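Local structure of alpha-galactosidase (3MI6) at residues N322-F325 with A326-R330; G686-N690 with Q691-I695; K610-P613 with T614-D617. The protein probably hydrolyses terminal, non-reducing alpha-D-galactose residues of alpha-D-galactosides such as galactose oligosaccharides, galactomannans and galactolipids. All coordinates share one frame; numbering follows the deposited sequence.

Contact 1 (N322-F325 with A326-R330); sequences NPRF and AHEER
An Asx turn at Asn322, followed by a salt bridge between Arg324 and Glu328, shapes the loop that leads into the first strand of the TIM barrel. Asn322 OD1 takes the N-H of Arg324 in its carbonyl plane (OD1 to N 2.9 Å), and Asn322 O receives Phe325 N at 3.1 Å and, more weakly, Ala326 N. Arg324 starts with CG turned away from the backbone N (chi1 175°), then bends at chi2, which swings its guanidinium over the rim of the Phe325 ring. Arg324 NH1 meets Glu328 OE2 at 2.9 Å in a nearly straight bond (170°). The acceptor lies in the guanidinium plane, whereas the donor stands above the carboxylate plane; the two planes are almost perpendicular. The other carboxylate oxygen, Glu328 OE1, reaches Phe325 CE2 obliquely at 3.4 Å. The Phe325 ring thus runs beside Glu328, with Arg324 NH1 over one of its faces, while Phe325 O accepts Glu328 N (3.2 Å) from above the carbonyl plane and curls the backbone. Arg330 bends at chi2 and chi3 back toward the turn, its NE bonded weakly to Glu328 O. The loop joins helix 305-319 to strand 333-335. Asn322 ND2 bonds to Tyr541 O, and at the other end Glu329 forms a salt bridge to Arg630 while Arg330 packs on Phe635, so the segment rests against helix 630-635.

Contact 2 (G686-N690 with Q691-I695); sequences GLRPN and QRYQI
The Tyr693 ring lies between Leu687 and Gln691, one on each face. Leu687 CD1 sits over one face in a CH-pi contact, 4.2 Å from the ring centroid, and the two side chains run at a slant to each other. Leu687 CB comes in further out, 3.9 Å from Tyr693 CZ. On the opposite face Gln691 CG lies 3.6 Å above the plane of the Tyr693 ring, displaced toward the rim. The ring edge is met near its plane by Arg688 O, 3.6 Å from Tyr693 CE2. With CG of Tyr693 beside its own backbone N (chi1 -58°), the ring reaches back along the chain and brings the hydroxyl to the turn: Tyr693 OH accepts the N-H of Arg688 (3.0 Å, 154°) and also bonds to Gln661 O. A phenylalanine in its place would lack the hydroxyl and would probably leave the Arg688 amide and the Gln661 carbonyl without their shared mate. The turn itself is a type I beta turn from Arg688 to Gln691, with Pro689 and Asn690 at its corners and Gln691 N bonded to Arg688 O at 3.3 Å. It delivers the chain to strand 692-695 of the antiparallel sheet in the C-terminal domain, where this strand runs between strands 728-736 and 702-703. The Gln691 chain bends at chi2, which turns its amide away from the ring to Arg692 O; NE2 bonds there at 3.0 Å, nearly straight and in the amide plane. Arg688 NE is hydrogen-bonded to Gln661 OE1. Leu687, just before the turn, packs on Met708 of helix 704-710, and Tyr693, after it, on Val734 of strand 728-736.

Contact 3 (K610-P613 with T614-D617); sequences KMAP and TELD
Glu615 sets its CG beside its own backbone N (chi1 -72°) and then extends, a course that sends the carboxylate back across the helix start to the backbone of Ala612. There Glu615 OE2 accepts the N-H of Ala612 at 2.7 Å (160°), approached from the anti side and somewhat out of the carboxylate plane. The same OE2 lies 3.3 Å from Ala612 CB. Met611, a selenomethionine, crosses the Glu615 side chain at about a right angle and turns its CB and SE to Leu616: CD1 of Leu616 is 3.6 Å from Met611 CB and 3.8 Å from Met611 SE. This apolar patch extends to Leu606 on the Met611 side and to Leu359 on the Leu616 side. The backbone closes the first turn meanwhile. Ala612 O takes the N-H of Leu616 at 3.0 Å, almost straight, with a weak second bond from Glu615 N, and Pro613 O takes Asp617 N at 3.0 Å. Pro613, lacking an N-H, costs nothing at the first position of the helix, where no acceptor within the helix would be waiting. With Ala612 as N-cap and Glu615 three residues on, the bond from OE2 to the N-cap amide is the glutamate half of a capping box; the methyl side chain of Ala612 has no acceptor to return a bond to Glu615 N, so the box is only half formed. It marks the start of helix 613-628, which follows the last barrel strand, 601-604.

Along the chain the order is contact 1, contact 3, contact 2. Contacts 1 and 3 both belong to the barrel domain and flank its strands: residues 322-330 come before strand 333-335, the first, and residues 610-617 after strand 601-604, the last, two strands that lie side by side where the barrel closes. Their centres are nevertheless 32 Å apart. Helix 613-628, begun at contact 3, is followed by helix 630-635, which touches contact 1. Contact 2 lies in the C-terminal antiparallel sheet, its centre about 29 Å from that of contact 1 and about 37 Å from that of contact 3. None touches another: two are separate local arrangements in the barrel domain, and the third is in the C-terminal domain.

Contact 1 (N322-F325 with A326-R330)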
loop_
_atom_site.group_PDB
_atom_site.type_symbol
_atom_site.label_atom_id
_atom_site.label_comp_id
_atom_site.label_asym_id
_atom_site.label_seq_id
_atom_site.Cartn_x
_atom_site.Cartn_y
_atom_site.Cartn_z
ATOM N N ASN D 322 -31.678 -16.750 23.277
ATOM C CA ASN D 322 -32.508 -17.579 24.132
ATOM C C ASN D 322 -32.029 -17.278 25.549
ATOM O O ASN D 322 -30.897 -17.603 25.902
ATOM C CB ASN D 322 -32.367 -19.037 23.669
ATOM C CG ASN D 322 -33.234 -20.016 24.466
ATOM O OD1 ASN D 322 -33.472 -19.830 25.646
ATOM N ND2 ASN D 322 -33.672 -21.088 23.812
ATOM N N PRO D 323 -32.894 -16.656 26.373
ATOM C CA PRO D 323 -32.629 -16.334 27.790
ATOM C C PRO D 323 -32.424 -17.557 28.686
ATOM O O PRO D 323 -31.848 -17.467 29.769
ATOM C CB PRO D 323 -33.895 -15.592 28.218
ATOM C CG PRO D 323 -34.459 -15.058 26.958
ATOM C CD PRO D 323 -34.173 -16.094 25.919
ATOM N N ARG D 324 -32.908 -18.699 28.231
ATOM C CA ARG D 324 -32.750 -19.940 28.958
ATOM C C ARG D 324 -31.285 -20.369 28.981
ATOM O O ARG D 324 -30.877 -21.157 29.835
ATOM C CB ARG D 324 -33.619 -21.020 28.304
ATOM C CG ARG D 324 -33.456 -22.399 28.877
ATOM C CD ARG D 324 -33.835 -22.422 30.351
ATOM N NE ARG D 324 -33.543 -23.726 30.940
ATOM C CZ ARG D 324 -32.384 -24.041 31.511
ATOM N NH1 ARG D 324 -31.406 -23.139 31.589
ATOM N NH2 ARG D 324 -32.204 -25.255 32.001
ATOM N N PHE D 325 -30.493 -19.872 28.035
ATOM C CA PHE D 325 -29.104 -20.313 27.947
ATOM C C PHE D 325 -28.114 -19.173 27.766
ATOM O O PHE D 325 -26.917 -19.386 27.834
ATOM C CB PHE D 325 -28.915 -21.377 26.855
ATOM C CG PHE D 325 -29.618 -22.676 27.137
ATOM C CD1 PHE D 325 -30.816 -22.986 26.507
ATOM C CD2 PHE D 325 -29.082 -23.585 28.029
ATOM C CE1 PHE D 325 -31.472 -24.168 26.768
ATOM C CE2 PHE D 325 -29.731 -24.789 28.294
ATOM C CZ PHE D 325 -30.928 -25.081 27.658
ATOM N N ALA D 326 -28.623 -17.964 27.575
ATOM C CA ALA D 326 -27.790 -16.787 27.381
ATOM C C ALA D 326 -26.617 -16.706 28.352
ATOM O O ALA D 326 -25.504 -16.329 27.952
ATOM C CB ALA D 326 -28.629 -15.539 27.506
ATOM N N HIS D 327 -26.875 -17.028 29.621
ATOM C CA HIS D 327 -25.886 -16.895 30.699
ATOM C C HIS D 327 -25.503 -18.219 31.367
ATOM O O HIS D 327 -24.669 -18.251 32.274
ATOM C CB HIS D 327 -26.395 -15.952 31.783
ATOM C CG HIS D 327 -26.776 -14.599 31.284
ATOM N ND1 HIS D 327 -27.966 -14.355 30.629
ATOM C CD2 HIS D 327 -26.140 -13.408 31.366
ATOM C CE1 HIS D 327 -28.043 -13.074 30.320
ATOM N NE2 HIS D 327 -26.949 -12.477 30.759
ATOM N N GLU D 328 -26.109 -19.313 30.930
ATOM C CA GLU D 328 -25.823 -20.599 31.547
ATOM C C GLU D 328 -24.552 -21.234 30.974
ATOM O O GLU D 328 -24.389 -21.355 29.767
ATOM C CB GLU D 328 -27.022 -21.552 31.431
ATOM C CG GLU D 328 -26.867 -22.825 32.268
ATOM C CD GLU D 328 -28.080 -23.756 32.192
ATOM O OE1 GLU D 328 -28.135 -24.600 31.265
ATOM O OE2 GLU D 328 -28.969 -23.651 33.071
ATOM N N GLU D 329 -23.644 -21.622 31.851
ATOM C CA GLU D 329 -22.462 -22.333 31.414
ATOM C C GLU D 329 -22.865 -23.542 30.584
ATOM O O GLU D 329 -23.762 -24.301 30.947
ATOM C CB GLU D 329 -21.596 -22.733 32.615
ATOM C CG GLU D 329 -20.983 -21.525 33.326
ATOM C CD GLU D 329 -20.103 -21.884 34.509
ATOM O OE1 GLU D 329 -19.584 -23.018 34.580
ATOM O OE2 GLU D 329 -19.924 -21.010 35.379
ATOM N N ARG D 330 -22.200 -23.705 29.453
ATOM C CA ARG D 330 -22.450 -24.840 28.589
ATOM C C ARG D 330 -21.557 -26.032 28.865
ATOM O O ARG D 330 -20.349 -25.895 29.085
ATOM C CB ARG D 330 -22.379 -24.402 27.151
ATOM C CG ARG D 330 -23.647 -23.692 26.827
ATOM C CD ARG D 330 -23.422 -22.537 25.971
ATOM N NE ARG D 330 -24.121 -21.366 26.460
ATOM C CZ ARG D 330 -24.609 -20.457 25.642
ATOM N NH1 ARG D 330 -24.498 -20.650 24.339
ATOM N NH2 ARG D 330 -25.198 -19.377 26.108
#

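Contact 2 (G686-N690 with Q691-I695)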
loop_
_atom_site.group_PDB
_atom_site.type_symbol
_atom_site.label_atom_id
_atom_site.label_comp_id
_atom_site.label_asym_id
_atom_site.label_seq_id
_atom_site.Cartn_x
_atom_site.Cartn_y
_atom_site.Cartn_z
ATOM N N GLY D 686 -7.211 -4.886 28.480
ATOM C CA GLY D 686 -8.390 -5.045 29.301
ATOM C C GLY D 686 -8.214 -5.116 30.806
ATOM O O GLY D 686 -9.135 -5.519 31.506
ATOM N N LEU D 687 -7.065 -4.725 31.326
ATOM C CA LEU D 687 -6.860 -4.811 32.769
ATOM C C LEU D 687 -7.022 -3.467 33.452
ATOM O O LEU D 687 -7.055 -2.424 32.808
ATOM C CB LEU D 687 -5.472 -5.373 33.090
ATOM C CG LEU D 687 -5.151 -6.777 32.595
ATOM C CD1 LEU D 687 -3.745 -7.111 33.021
ATOM C CD2 LEU D 687 -6.149 -7.800 33.124
ATOM N N ARG D 688 -7.109 -3.508 34.771
ATOM C CA ARG D 688 -7.127 -2.294 35.570
ATOM C C ARG D 688 -5.698 -1.806 35.795
ATOM O O ARG D 688 -4.874 -2.527 36.342
ATOM C CB ARG D 688 -7.837 -2.540 36.909
ATOM C CG ARG D 688 -9.359 -2.450 36.849
ATOM C CD ARG D 688 -10.044 -3.025 38.116
ATOM N NE ARG D 688 -11.501 -3.092 37.951
ATOM C CZ ARG D 688 -12.359 -3.512 38.881
ATOM N NH1 ARG D 688 -11.916 -3.912 40.075
ATOM N NH2 ARG D 688 -13.665 -3.546 38.610
ATOM N N PRO D 689 -5.408 -0.569 35.381
ATOM C CA PRO D 689 -4.065 0.014 35.430
ATOM C C PRO D 689 -3.384 -0.066 36.798
ATOM O O PRO D 689 -2.192 -0.353 36.851
ATOM C CB PRO D 689 -4.307 1.477 35.075
ATOM C CG PRO D 689 -5.565 1.480 34.302
ATOM C CD PRO D 689 -6.406 0.371 34.847
ATOM N N ASN D 690 -4.111 0.187 37.881
ATOM C CA ASN D 690 -3.480 0.345 39.185
ATOM C C ASN D 690 -3.653 -0.871 40.079
ATOM O O ASN D 690 -3.351 -0.806 41.280
ATOM C CB ASN D 690 -4.038 1.571 39.924
ATOM C CG ASN D 690 -3.860 2.864 39.156
ATOM O OD1 ASN D 690 -2.782 3.164 38.652
ATOM N ND2 ASN D 690 -4.929 3.651 39.081
ATOM N N GLN D 691 -4.180 -1.956 39.516
ATOM C CA GLN D 691 -4.346 -3.200 40.263
ATOM C C GLN D 691 -3.084 -4.056 40.119
ATOM O O GLN D 691 -2.442 -4.067 39.066
ATOM C CB GLN D 691 -5.579 -3.969 39.770
ATOM C CG GLN D 691 -5.698 -5.428 40.263
ATOM C CD GLN D 691 -6.137 -5.567 41.724
ATOM O OE1 GLN D 691 -7.138 -4.985 42.143
ATOM N NE2 GLN D 691 -5.400 -6.365 42.493
ATOM N N ARG D 692 -2.711 -4.756 41.179
ATOM C CA ARG D 692 -1.548 -5.617 41.112
ATOM C C ARG D 692 -1.955 -7.036 40.747
ATOM O O ARG D 692 -2.923 -7.560 41.297
ATOM C CB ARG D 692 -0.789 -5.564 42.427
ATOM C CG ARG D 692 -0.239 -4.177 42.706
ATOM C CD ARG D 692 0.520 -4.145 43.985
ATOM N NE ARG D 692 -0.280 -4.740 45.032
ATOM C CZ ARG D 692 0.213 -5.194 46.175
ATOM N NH1 ARG D 692 1.522 -5.104 46.420
ATOM N NH2 ARG D 692 -0.611 -5.740 47.068
ATOM N N TYR D 693 -1.221 -7.659 39.806
ATOM C CA TYR D 693 -1.535 -9.004 39.317
ATOM C C TYR D 693 -0.328 -9.923 39.362
ATOM O O TYR D 693 0.811 -9.470 39.508
ATOM C CB TYR D 693 -1.994 -8.971 37.866
ATOM C CG TYR D 693 -3.200 -8.120 37.533
ATOM C CD1 TYR D 693 -4.475 -8.672 37.488
ATOM C CD2 TYR D 693 -3.058 -6.784 37.194
ATOM C CE1 TYR D 693 -5.573 -7.913 37.151
ATOM C CE2 TYR D 693 -4.154 -6.018 36.860
ATOM C CZ TYR D 693 -5.413 -6.591 36.827
ATOM O OH TYR D 693 -6.516 -5.828 36.496
ATOM N N GLN D 694 -0.591 -11.219 39.224
ATOM C CA GLN D 694 0.457 -12.230 39.063
ATOM C C GLN D 694 0.082 -13.126 37.903
ATOM O O GLN D 694 -1.114 -13.336 37.608
ATOM C CB GLN D 694 0.631 -13.077 40.328
ATOM C CG GLN D 694 1.071 -12.267 41.524
ATOM C CD GLN D 694 1.654 -13.100 42.673
ATOM O OE1 GLN D 694 1.040 -14.073 43.142
ATOM N NE2 GLN D 694 2.843 -12.700 43.146
ATOM N N ILE D 695 1.105 -13.658 37.251
ATOM C CA ILE D 695 0.904 -14.430 36.058
ATOM C C ILE D 695 1.546 -15.786 36.047
ATOM O O ILE D 695 2.746 -15.905 36.175
ATOM C CB ILE D 695 1.610 -13.767 34.878
ATOM C CG1 ILE D 695 1.064 -12.351 34.748
ATOM C CG2 ILE D 695 1.450 -14.652 33.641
ATOM C CD1 ILE D 695 1.757 -11.554 33.741
#

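Contact 3 (K610-P613 with T614-D617)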
loop_
_atom_site.group_PDB
_atom_site.type_symbol
_atom_site.label_atom_id
_atom_site.label_comp_id
_atom_site.label_asym_id
_atom_site.label_seq_id
_atom_site.Cartn_x
_atom_site.Cartn_y
_atom_site.Cartn_z
ATOM N N LYS D 610 -9.303 -45.139 22.444
ATOM C CA LYS D 610 -8.058 -45.454 21.730
ATOM C C LYS D 610 -6.873 -44.582 22.151
ATOM O O LYS D 610 -6.000 -44.282 21.338
ATOM C CB LYS D 610 -8.247 -45.291 20.212
ATOM C CG LYS D 610 -9.003 -46.408 19.518
ATOM C CD LYS D 610 -8.820 -46.321 17.993
ATOM C CE LYS D 610 -9.762 -47.271 17.229
ATOM N NZ LYS D 610 -9.631 -48.712 17.624
HETATM N N MSE D 611 -6.839 -44.174 23.413
HETATM C CA MSE D 611 -5.804 -43.262 23.887
HETATM C C MSE D 611 -4.934 -43.882 24.962
HETATM O O MSE D 611 -5.412 -44.637 25.809
HETATM C CB MSE D 611 -6.439 -42.001 24.459
HETATM C CG MSE D 611 -6.802 -40.938 23.435
HETATM SE SE MSE D 611 -7.518 -39.342 24.322
HETATM C CE MSE D 611 -6.800 -37.976 23.116
ATOM N N ALA D 612 -3.653 -43.535 24.934
ATOM C CA ALA D 612 -2.700 -43.987 25.946
ATOM C C ALA D 612 -2.992 -43.335 27.292
ATOM O O ALA D 612 -3.551 -42.240 27.339
ATOM C CB ALA D 612 -1.268 -43.673 25.506
ATOM N N PRO D 613 -2.621 -44.010 28.392
ATOM C CA PRO D 613 -2.744 -43.434 29.737
ATOM C C PRO D 613 -2.300 -41.962 29.871
ATOM O O PRO D 613 -3.087 -41.136 30.342
ATOM C CB PRO D 613 -1.877 -44.369 30.576
ATOM C CG PRO D 613 -2.132 -45.709 29.927
ATOM C CD PRO D 613 -2.219 -45.429 28.448
ATOM N N THR D 614 -1.083 -41.623 29.460
ATOM C CA THR D 614 -0.636 -40.240 29.591
ATOM C C THR D 614 -1.517 -39.249 28.836
ATOM O O THR D 614 -1.682 -38.116 29.284
ATOM C CB THR D 614 0.819 -40.063 29.156
ATOM O OG1 THR D 614 0.962 -40.475 27.791
ATOM C CG2 THR D 614 1.727 -40.894 30.038
ATOM N N GLU D 615 -2.063 -39.668 27.692
ATOM C CA GLU D 615 -2.940 -38.808 26.884
ATOM C C GLU D 615 -4.249 -38.561 27.622
ATOM O O GLU D 615 -4.706 -37.425 27.741
ATOM C CB GLU D 615 -3.269 -39.450 25.538
ATOM C CG GLU D 615 -2.160 -39.508 24.501
ATOM C CD GLU D 615 -2.589 -40.325 23.278
ATOM O OE1 GLU D 615 -2.880 -39.717 22.222
ATOM O OE2 GLU D 615 -2.662 -41.575 23.376
ATOM N N LEU D 616 -4.859 -39.645 28.095
ATOM C CA LEU D 616 -6.050 -39.568 28.941
ATOM C C LEU D 616 -5.872 -38.579 30.099
ATOM O O LEU D 616 -6.739 -37.747 30.340
ATOM C CB LEU D 616 -6.422 -40.959 29.471
ATOM C CG LEU D 616 -7.689 -41.655 28.952
ATOM C CD1 LEU D 616 -8.101 -41.142 27.581
ATOM C CD2 LEU D 616 -7.513 -43.174 28.943
ATOM N N ASP D 617 -4.746 -38.659 30.799
ATOM C CA ASP D 617 -4.500 -37.762 31.918
ATOM C C ASP D 617 -4.425 -36.303 31.483
ATOM O O ASP D 617 -4.861 -35.400 32.210
ATOM C CB ASP D 617 -3.223 -38.138 32.665
ATOM C CG ASP D 617 -2.918 -37.181 33.802
ATOM O OD1 ASP D 617 -3.658 -37.207 34.817
ATOM O OD2 ASP D 617 -1.948 -36.394 33.675
#